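Endoglucanase A (Clostridium cellulolyticum, PDB 1EDG) hydrolyses internal beta-1,4-glucosidic bonds of cellulose as an endoglucanase, through a catalytic domain of glycosyl hydrolase family 5. Local coordinates at residues N260-M266 with G309-N315; A273-N277 with E321-Y325; S91-I95 with K143-V148. Residue numbers count along the deposited sequence, not the author numbering.

How the interactions relate
A (beta/alpha)8 barrel places its eight strands in a common core, while the connections outside the strands make contacts of their own; three are compared here. Interactions 1 and 2 touch and join the same neighbouring units, the connection after strand 249-254 and the loop and helix after strand 303-308, and Phe-261 of the first meets Trp-274 and Tyr-322 of the second. Both are largely buried and each has a bridging water, but interaction 1 relies on direct hydrogen bonds to carbonyls, interaction 2 on aromatic packing. Interaction 3 lies across the molecule, its centre about 38 and 44 Å from theirs, partly exposed and, like interaction 2, without a direct hydrogen bond between its segments.

Interaction 1 of 3, residues N260-M266 with G309-N315; sequences NFAGLAM and GAVDKNN
Loops that follow adjacent barrel strands can be joined by main-chain bonds and one long side chain. Here segment 260-266 ends the short helix 259-262, Gly-263 being first to leave helical angles, and faces segment 309-315, extended as far as Asp-312, with CA atoms 4.1 Å apart at Ala-262 and Ala-310. Gly-309 has phi/psi of 148/176, where a CB would strike the preceding carbonyl; Gly-309 O lies 3.5 Å from Ala-262 CB. Ala-310 CB packs 4.1 Å from Phe-261 CE2, and its CA makes a CA-H...O contact of 3.4 Å with Ala-262 O. Val-311 N donates to Ala-262 O at 2.9 Å. Asp-312 turns away, OD1 accepting from Asn-314 N (2.9 Å) in an Asx turn, with Asn-314 left-handed helical (51/51). Lys-313 (chi1 m, then all t) runs back across the gap: NZ donates to Phe-261 O (2.9 Å), Leu-264 O (2.8 Å) and, outside, Thr-271 O, while CD passes 3.7 Å from Met-266 SD. Asn-315, at the N-cap position of helix 316-332 but without a side-chain capping bond, lies against the Phe-261 ring. Such pairing of loops beyond successive parallel strands, here 249-254 and 303-308, belongs to the catalytic, C-terminal end of a (beta/alpha)8 barrel.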
loop_
_atom_site.group_PDB
_atom_site.type_symbol
_atom_site.label_atom_id
_atom_site.label_comp_id
_atom_site.label_asym_id
_atom_site.label_seq_id
_atom_site.Cartn_x
_atom_site.Cartn_y
_atom_site.Cartn_z
ATOM N N ASN A 260 13.318 11.234 7.845
ATOM C CA ASN A 260 13.420 12.384 8.747
ATOM C C ASN A 260 12.545 13.553 8.317
ATOM O O ASN A 260 12.181 14.392 9.134
ATOM C CB ASN A 260 14.874 12.835 8.920
ATOM C CG ASN A 260 15.433 13.508 7.682
ATOM O OD1 ASN A 260 15.042 13.194 6.554
ATOM N ND2 ASN A 260 16.360 14.439 7.886
ATOM N N PHE A 261 12.239 13.616 7.025
ATOM C CA PHE A 261 11.382 14.663 6.488
ATOM C C PHE A 261 9.945 14.157 6.345
ATOM O O PHE A 261 8.995 14.793 6.803
ATOM C CB PHE A 261 11.893 15.122 5.117
ATOM C CG PHE A 261 10.915 15.983 4.371
ATOM C CD1 PHE A 261 10.725 17.312 4.736
ATOM C CD2 PHE A 261 10.128 15.445 3.355
ATOM C CE1 PHE A 261 9.758 18.094 4.109
ATOM C CE2 PHE A 261 9.159 16.218 2.721
ATOM C CZ PHE A 261 8.972 17.546 3.100
ATOM N N ALA A 262 9.797 13.013 5.689
ATOM C CA ALA A 262 8.490 12.432 5.432
ATOM C C ALA A 262 7.684 11.911 6.625
ATOM O O ALA A 262 6.455 12.039 6.634
ATOM C CB ALA A 262 8.609 11.347 4.373
ATOM N N GLY A 263 8.343 11.327 7.624
ATOM C CA GLY A 263 7.585 10.791 8.742
ATOM C C GLY A 263 7.990 11.090 10.176
ATOM O O GLY A 263 7.146 11.020 11.073
ATOM N N LEU A 264 9.262 11.389 10.411
ATOM C CA LEU A 264 9.739 11.673 11.764
ATOM C C LEU A 264 9.260 13.040 12.264
ATOM O O LEU A 264 9.559 14.072 11.661
ATOM C CB LEU A 264 11.266 11.601 11.798
ATOM C CG LEU A 264 11.941 11.655 13.170
ATOM C CD1 LEU A 264 11.446 10.497 14.022
ATOM C CD2 LEU A 264 13.452 11.585 12.998
ATOM N N ALA A 265 8.526 13.047 13.373
ATOM C CA ALA A 265 8.008 14.292 13.938
ATOM C C ALA A 265 9.131 15.238 14.332
ATOM O O ALA A 265 10.233 14.802 14.670
ATOM C CB ALA A 265 7.122 14.003 15.147
ATOM N N MET A 266 8.840 16.533 14.311
ATOM C CA MET A 266 9.828 17.544 14.670
ATOM C C MET A 266 10.337 17.293 16.086
ATOM O O MET A 266 11.545 17.313 16.337
ATOM C CB MET A 266 9.219 18.944 14.575
ATOM C CG MET A 266 8.822 19.358 13.165
ATOM S SD MET A 266 10.215 19.280 12.024
ATOM C CE MET A 266 11.027 20.832 12.393
ATOM N N GLY A 309 4.005 9.518 1.220
ATOM C CA GLY A 309 3.411 10.725 1.766
ATOM C C GLY A 309 4.377 11.456 2.677
ATOM O O GLY A 309 5.485 10.982 2.925
ATOM N N ALA A 310 3.960 12.624 3.156
ATOM C CA ALA A 310 4.771 13.436 4.053
ATOM C C ALA A 310 3.841 14.039 5.098
ATOM O O ALA A 310 2.777 14.565 4.770
ATOM C CB ALA A 310 5.491 14.536 3.280
ATOM N N VAL A 311 4.234 13.909 6.357
ATOM C CA VAL A 311 3.457 14.407 7.477
ATOM C C VAL A 311 3.417 15.943 7.521
ATOM O O VAL A 311 4.376 16.616 7.149
ATOM C CB VAL A 311 4.024 13.820 8.805
ATOM C CG1 VAL A 311 5.372 14.443 9.158
ATOM C CG2 VAL A 311 3.050 13.991 9.910
ATOM N N ASP A 312 2.294 16.495 7.965
ATOM C CA ASP A 312 2.137 17.947 8.060
ATOM C C ASP A 312 3.049 18.556 9.124
ATOM O O ASP A 312 2.980 18.189 10.301
ATOM C CB ASP A 312 0.675 18.290 8.366
ATOM C CG ASP A 312 0.434 19.788 8.540
ATOM O OD1 ASP A 312 1.226 20.620 8.044
ATOM O OD2 ASP A 312 -0.583 20.129 9.174
ATOM N N LYS A 313 3.918 19.468 8.699
ATOM C CA LYS A 313 4.831 20.163 9.604
ATOM C C LYS A 313 4.704 21.655 9.319
ATOM O O LYS A 313 5.679 22.400 9.432
ATOM C CB LYS A 313 6.281 19.707 9.378
ATOM C CG LYS A 313 6.581 18.307 9.903
ATOM C CD LYS A 313 7.958 17.817 9.490
ATOM C CE LYS A 313 8.217 16.439 10.074
ATOM N NZ LYS A 313 9.428 15.791 9.509
ATOM N N ASN A 314 3.486 22.082 8.981
ATOM C CA ASN A 314 3.190 23.475 8.625
ATOM C C ASN A 314 4.182 23.914 7.551
ATOM O O ASN A 314 4.793 24.978 7.644
ATOM C CB ASN A 314 3.282 24.397 9.846
ATOM C CG ASN A 314 2.243 24.070 10.902
ATOM O OD1 ASN A 314 1.039 24.060 10.629
ATOM N ND2 ASN A 314 2.705 23.775 12.112
ATOM N N ASN A 315 4.294 23.096 6.509
ATOM C CA ASN A 315 5.233 23.339 5.414
ATOM C C ASN A 315 4.594 22.992 4.079
ATOM O O ASN A 315 5.106 22.154 3.330
ATOM C CB ASN A 315 6.518 22.514 5.626
ATOM C CG ASN A 315 6.257 21.001 5.792
ATOM O OD1 ASN A 315 7.199 20.210 5.778
ATOM N ND2 ASN A 315 5.001 20.602 5.959
HETATM O O HOH W 1 6.955 17.050 6.075
#

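Interaction 2 of 3, residues A273-N277 with E321-Y325; sequences AWNIN and EYMSY
In a (beta/alpha)8 barrel, the long connection from one strand to its helix can fold over the next helix of the outer ring, and its fit then depends on shape. Segment 273-277, an irregular stretch leading to helix 279-297, lies in this way on helix 316-332 at residues 321-325. The nearest CA pair is Ile-276 and Glu-321, 6.8 Å apart. Two side chains project onto the helix. Trp-274, with chi1 t and chi2 of 83°, puts the benzo end of its indole into the notch between Tyr-322 and Tyr-325, which lie one turn apart and both have chi1 t. Trp-274 CZ3 comes 3.7 Å from Tyr-322 CA, and Trp-274 CH2 3.7 Å from Tyr-325 CD2. Tyr-322 offers an edge to the indole face in a T-shaped pair, with centroids 5.4 Å apart (to the five-membered ring) and planes at 80°; Tyr-325 meets the six-membered ring obliquely, at 54° and 5.5 Å. Ile-276 (chi1 t, chi2 t) is the second bump and rests between Glu-321 and Tyr-325: CG1 is 4.0 Å from Tyr-325 CD1, and CD1 is 4.4 Å from Glu-321 CB. Phe-261 extends the aromatic cluster, and Asp-281 O accepts from Trp-274 NE1. An Asx turn, Asn-277 N to Asn-275 OD1 at 2.9 Å, shapes the exposed side of the loop. Glu-321 also forms a salt bridge to Lys-317 through OE2, while a water joins the segments, 2.8 Å from each of Glu-321 OE1, Trp-274 O and Ile-276 N.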
loop_
_atom_site.group_PDB
_atom_site.type_symbol
_atom_site.label_atom_id
_atom_site.label_comp_id
_atom_site.label_asym_id
_atom_site.label_seq_id
_atom_site.Cartn_x
_atom_site.Cartn_y
_atom_site.Cartn_z
ATOM N N ALA A 273 12.310 20.581 6.216
ATOM C CA ALA A 273 12.880 21.112 4.989
ATOM C C ALA A 273 13.381 20.051 4.021
ATOM O O ALA A 273 13.967 19.043 4.422
ATOM C CB ALA A 273 13.997 22.077 5.320
ATOM N N TRP A 274 13.134 20.294 2.739
ATOM C CA TRP A 274 13.561 19.421 1.650
ATOM C C TRP A 274 13.650 20.369 0.464
ATOM O O TRP A 274 12.677 21.044 0.127
ATOM C CB TRP A 274 12.543 18.306 1.372
ATOM C CG TRP A 274 12.970 17.378 0.253
ATOM C CD1 TRP A 274 13.812 16.300 0.349
ATOM C CD2 TRP A 274 12.597 17.471 -1.131
ATOM N NE1 TRP A 274 13.986 15.725 -0.888
ATOM C CE2 TRP A 274 13.255 16.422 -1.814
ATOM C CE3 TRP A 274 11.774 18.341 -1.861
ATOM C CZ2 TRP A 274 13.114 16.220 -3.197
ATOM C CZ3 TRP A 274 11.635 18.141 -3.235
ATOM C CH2 TRP A 274 12.302 17.087 -3.886
ATOM N N ASN A 275 14.828 20.422 -0.145
ATOM C CA ASN A 275 15.100 21.314 -1.266
ATOM C C ASN A 275 15.102 20.605 -2.621
ATOM O O ASN A 275 16.034 19.862 -2.949
ATOM C CB ASN A 275 16.445 22.021 -1.031
ATOM C CG ASN A 275 16.724 23.122 -2.043
ATOM O OD1 ASN A 275 15.945 23.368 -2.968
ATOM N ND2 ASN A 275 17.854 23.793 -1.870
ATOM N N ILE A 276 14.084 20.901 -3.424
ATOM C CA ILE A 276 13.932 20.314 -4.754
ATOM C C ILE A 276 15.102 20.668 -5.680
ATOM O O ILE A 276 15.367 19.967 -6.656
ATOM C CB ILE A 276 12.575 20.752 -5.404
ATOM C CG1 ILE A 276 12.245 19.869 -6.613
ATOM C CG2 ILE A 276 12.612 22.232 -5.796
ATOM C CD1 ILE A 276 10.877 20.126 -7.209
ATOM N N ASN A 277 15.816 21.740 -5.353
ATOM C CA ASN A 277 16.948 22.196 -6.161
ATOM C C ASN A 277 18.278 21.602 -5.725
ATOM O O ASN A 277 19.286 21.772 -6.405
ATOM C CB ASN A 277 17.053 23.726 -6.118
ATOM C CG ASN A 277 15.784 24.408 -6.579
ATOM O OD1 ASN A 277 15.372 24.270 -7.732
ATOM N ND2 ASN A 277 15.147 25.138 -5.675
ATOM N N GLU A 321 6.011 20.593 -3.355
ATOM C CA GLU A 321 7.188 20.340 -4.186
ATOM C C GLU A 321 7.678 18.893 -4.062
ATOM O O GLU A 321 7.927 18.225 -5.075
ATOM C CB GLU A 321 8.299 21.335 -3.840
ATOM C CG GLU A 321 7.961 22.768 -4.255
ATOM C CD GLU A 321 8.904 23.803 -3.674
ATOM O OE1 GLU A 321 9.441 23.582 -2.569
ATOM O OE2 GLU A 321 9.096 24.856 -4.316
ATOM N N TYR A 322 7.762 18.400 -2.828
ATOM C CA TYR A 322 8.200 17.029 -2.568
ATOM C C TYR A 322 7.268 15.994 -3.203
ATOM O O TYR A 322 7.728 15.110 -3.931
ATOM C CB TYR A 322 8.336 16.784 -1.054
ATOM C CG TYR A 322 8.519 15.325 -0.657
ATOM C CD1 TYR A 322 9.770 14.703 -0.740
ATOM C CD2 TYR A 322 7.438 14.572 -0.194
ATOM C CE1 TYR A 322 9.932 13.361 -0.366
ATOM C CE2 TYR A 322 7.588 13.240 0.179
ATOM C CZ TYR A 322 8.830 12.640 0.093
ATOM O OH TYR A 322 8.955 11.321 0.471
ATOM N N MET A 323 5.965 16.094 -2.955
ATOM C CA MET A 323 5.035 15.120 -3.526
ATOM C C MET A 323 4.986 15.160 -5.056
ATOM O O MET A 323 4.878 14.113 -5.706
ATOM C CB MET A 323 3.628 15.258 -2.932
ATOM C CG MET A 323 3.516 14.824 -1.461
ATOM S SD MET A 323 4.232 13.169 -1.109
ATOM C CE MET A 323 3.197 12.094 -2.116
ATOM N N SER A 324 5.069 16.362 -5.628
ATOM C CA SER A 324 5.056 16.519 -7.093
ATOM C C SER A 324 6.265 15.827 -7.727
ATOM O O SER A 324 6.125 15.075 -8.700
ATOM C CB SER A 324 5.041 18.007 -7.492
ATOM O OG SER A 324 3.806 18.615 -7.151
ATOM N N TYR A 325 7.439 16.086 -7.158
ATOM C CA TYR A 325 8.695 15.505 -7.627
ATOM C C TYR A 325 8.681 13.975 -7.462
ATOM O O TYR A 325 9.084 13.237 -8.367
ATOM C CB TYR A 325 9.853 16.116 -6.837
ATOM C CG TYR A 325 11.233 15.646 -7.250
ATOM C CD1 TYR A 325 11.917 16.263 -8.296
ATOM C CD2 TYR A 325 11.873 14.615 -6.559
ATOM C CE1 TYR A 325 13.206 15.872 -8.640
ATOM C CE2 TYR A 325 13.164 14.215 -6.894
ATOM C CZ TYR A 325 13.825 14.847 -7.934
ATOM O OH TYR A 325 15.106 14.457 -8.250
HETATM O O HOH W 2 11.889 22.269 -2.248
#

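Interaction 3 of 3, residues S91-I95 with K143-V148; sequences SDYKI and KYITSV
Residues 91-95 pass from a turn into strand 94-95, the second arm of a small antiparallel beta hairpin whose first arm is strand 88-89; the other segment, 143-148, is regular helix within helix 138-155. Their closest CA atoms are those of Tyr-93 and Ser-147, 6.3 Å apart. Tyr-93 adopts left-handed helical angles (51/49) as the turn gives way to the strand. The hairpin decorates the connection between barrel strand 77-80 and helix 97-111 of this (beta/alpha)8 fold, and the contact fastens it to the helix of the next unit. From this position Tyr-93 (chi1 m) lays its ring against the helix. Tyr-144, chi1 t, turns an edge to that ring in a T-shaped pair, with centroids 5.4 Å apart and planes at 89°; Tyr-93 CD1 and Tyr-144 CD1 are 3.6 Å apart. Tyr-144 CA also sits over the Tyr-93 face, a CH-pi contact of 4.2 Å to the centroid, and Lys-143 CB approaches Tyr-93 CE2 to 3.9 Å. Two residues after Tyr-93, Ile-95 CD1 meets Val-148 CG1 at 4.1 Å. Polar ties lie just outside: Gln-151 bonds to Tyr-93 O and Ile-95 N, and Asp-124 to the Tyr-144 hydroxyl. Asp-92 O lies 3.5 Å from Ser-147 CB, and the serine hydroxyl turns back into its own helix, OG donating to Lys-143 O at 2.6 Å.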
loop_
_atom_site.group_PDB
_atom_site.type_symbol
_atom_site.label_atom_id
_atom_site.label_comp_id
_atom_site.label_asym_id
_atom_site.label_seq_id
_atom_site.Cartn_x
_atom_site.Cartn_y
_atom_site.Cartn_z
ATOM N N SER A 91 -9.734 -22.729 15.322
ATOM C CA SER A 91 -8.481 -23.246 14.793
ATOM C C SER A 91 -8.422 -23.052 13.281
ATOM O O SER A 91 -7.346 -23.108 12.681
ATOM C CB SER A 91 -8.357 -24.734 15.135
ATOM O OG SER A 91 -9.483 -25.462 14.656
ATOM N N ASP A 92 -9.588 -22.848 12.674
ATOM C CA ASP A 92 -9.691 -22.647 11.235
ATOM C C ASP A 92 -9.692 -21.170 10.825
ATOM O O ASP A 92 -9.883 -20.850 9.652
ATOM C CB ASP A 92 -10.941 -23.348 10.698
ATOM C CG ASP A 92 -12.234 -22.822 11.319
ATOM O OD1 ASP A 92 -12.185 -22.121 12.345
ATOM O OD2 ASP A 92 -13.310 -23.118 10.774
ATOM N N TYR A 93 -9.526 -20.278 11.796
ATOM C CA TYR A 93 -9.501 -18.839 11.546
ATOM C C TYR A 93 -10.692 -18.359 10.717
ATOM O O TYR A 93 -10.521 -17.630 9.738
ATOM C CB TYR A 93 -8.191 -18.430 10.852
ATOM C CG TYR A 93 -6.936 -18.805 11.607
ATOM C CD1 TYR A 93 -6.428 -17.982 12.607
ATOM C CD2 TYR A 93 -6.256 -19.987 11.317
ATOM C CE1 TYR A 93 -5.272 -18.322 13.303
ATOM C CE2 TYR A 93 -5.098 -20.339 12.008
ATOM C CZ TYR A 93 -4.613 -19.505 12.997
ATOM O OH TYR A 93 -3.468 -19.860 13.672
ATOM N N LYS A 94 -11.896 -18.765 11.108
ATOM C CA LYS A 94 -13.110 -18.371 10.399
ATOM C C LYS A 94 -13.351 -16.870 10.560
ATOM O O LYS A 94 -13.335 -16.344 11.680
ATOM C CB LYS A 94 -14.309 -19.158 10.936
ATOM C CG LYS A 94 -15.654 -18.777 10.331
ATOM C CD LYS A 94 -15.692 -18.987 8.815
ATOM C CE LYS A 94 -15.533 -20.460 8.422
ATOM N NZ LYS A 94 -15.528 -20.659 6.935
ATOM N N ILE A 95 -13.552 -16.181 9.440
ATOM C CA ILE A 95 -13.789 -14.741 9.455
ATOM C C ILE A 95 -15.260 -14.435 9.712
ATOM O O ILE A 95 -16.148 -15.024 9.091
ATOM C CB ILE A 95 -13.362 -14.076 8.108
ATOM C CG1 ILE A 95 -11.850 -14.222 7.901
ATOM C CG2 ILE A 95 -13.736 -12.595 8.103
ATOM C CD1 ILE A 95 -11.374 -13.784 6.527
ATOM N N LYS A 143 -1.075 -21.624 8.259
ATOM C CA LYS A 143 -2.497 -21.875 8.467
ATOM C C LYS A 143 -3.286 -20.576 8.388
ATOM O O LYS A 143 -4.359 -20.534 7.780
ATOM C CB LYS A 143 -2.751 -22.564 9.807
ATOM C CG LYS A 143 -1.976 -23.852 9.985
ATOM C CD LYS A 143 -2.094 -24.761 8.763
ATOM C CE LYS A 143 -1.064 -25.898 8.792
ATOM N NZ LYS A 143 0.364 -25.434 8.728
ATOM N N TYR A 144 -2.741 -19.513 8.973
ATOM C CA TYR A 144 -3.409 -18.215 8.961
ATOM C C TYR A 144 -3.570 -17.674 7.535
ATOM O O TYR A 144 -4.686 -17.385 7.085
ATOM C CB TYR A 144 -2.642 -17.202 9.822
ATOM C CG TYR A 144 -3.333 -15.854 9.914
ATOM C CD1 TYR A 144 -4.444 -15.680 10.740
ATOM C CD2 TYR A 144 -2.920 -14.775 9.125
ATOM C CE1 TYR A 144 -5.138 -14.473 10.778
ATOM C CE2 TYR A 144 -3.609 -13.558 9.154
ATOM C CZ TYR A 144 -4.718 -13.420 9.983
ATOM O OH TYR A 144 -5.426 -12.241 10.013
ATOM N N ILE A 145 -2.450 -17.565 6.825
ATOM C CA ILE A 145 -2.435 -17.052 5.456
ATOM C C ILE A 145 -3.334 -17.852 4.506
ATOM O O ILE A 145 -4.126 -17.276 3.758
ATOM C CB ILE A 145 -0.966 -16.981 4.907
ATOM C CG1 ILE A 145 -0.177 -15.874 5.618
ATOM C CG2 ILE A 145 -0.950 -16.760 3.391
ATOM C CD1 ILE A 145 -0.686 -14.447 5.363
ATOM N N THR A 146 -3.236 -19.175 4.550
ATOM C CA THR A 146 -4.045 -20.013 3.674
ATOM C C THR A 146 -5.545 -19.997 4.008
ATOM O O THR A 146 -6.384 -19.955 3.101
ATOM C CB THR A 146 -3.524 -21.470 3.638
ATOM O OG1 THR A 146 -3.537 -22.021 4.961
ATOM C CG2 THR A 146 -2.108 -21.514 3.104
ATOM N N SER A 147 -5.887 -20.009 5.298
ATOM C CA SER A 147 -7.294 -20.000 5.713
ATOM C C SER A 147 -7.977 -18.679 5.371
ATOM O O SER A 147 -9.062 -18.650 4.791
ATOM C CB SER A 147 -7.411 -20.242 7.220
ATOM O OG SER A 147 -6.822 -21.476 7.588
ATOM N N VAL A 148 -7.337 -17.585 5.761
ATOM C CA VAL A 148 -7.868 -16.247 5.514
ATOM C C VAL A 148 -7.997 -15.961 4.017
ATOM O O VAL A 148 -9.051 -15.509 3.553
ATOM C CB VAL A 148 -6.999 -15.172 6.225
ATOM C CG1 VAL A 148 -7.342 -13.788 5.734
ATOM C CG2 VAL A 148 -7.218 -15.257 7.733
#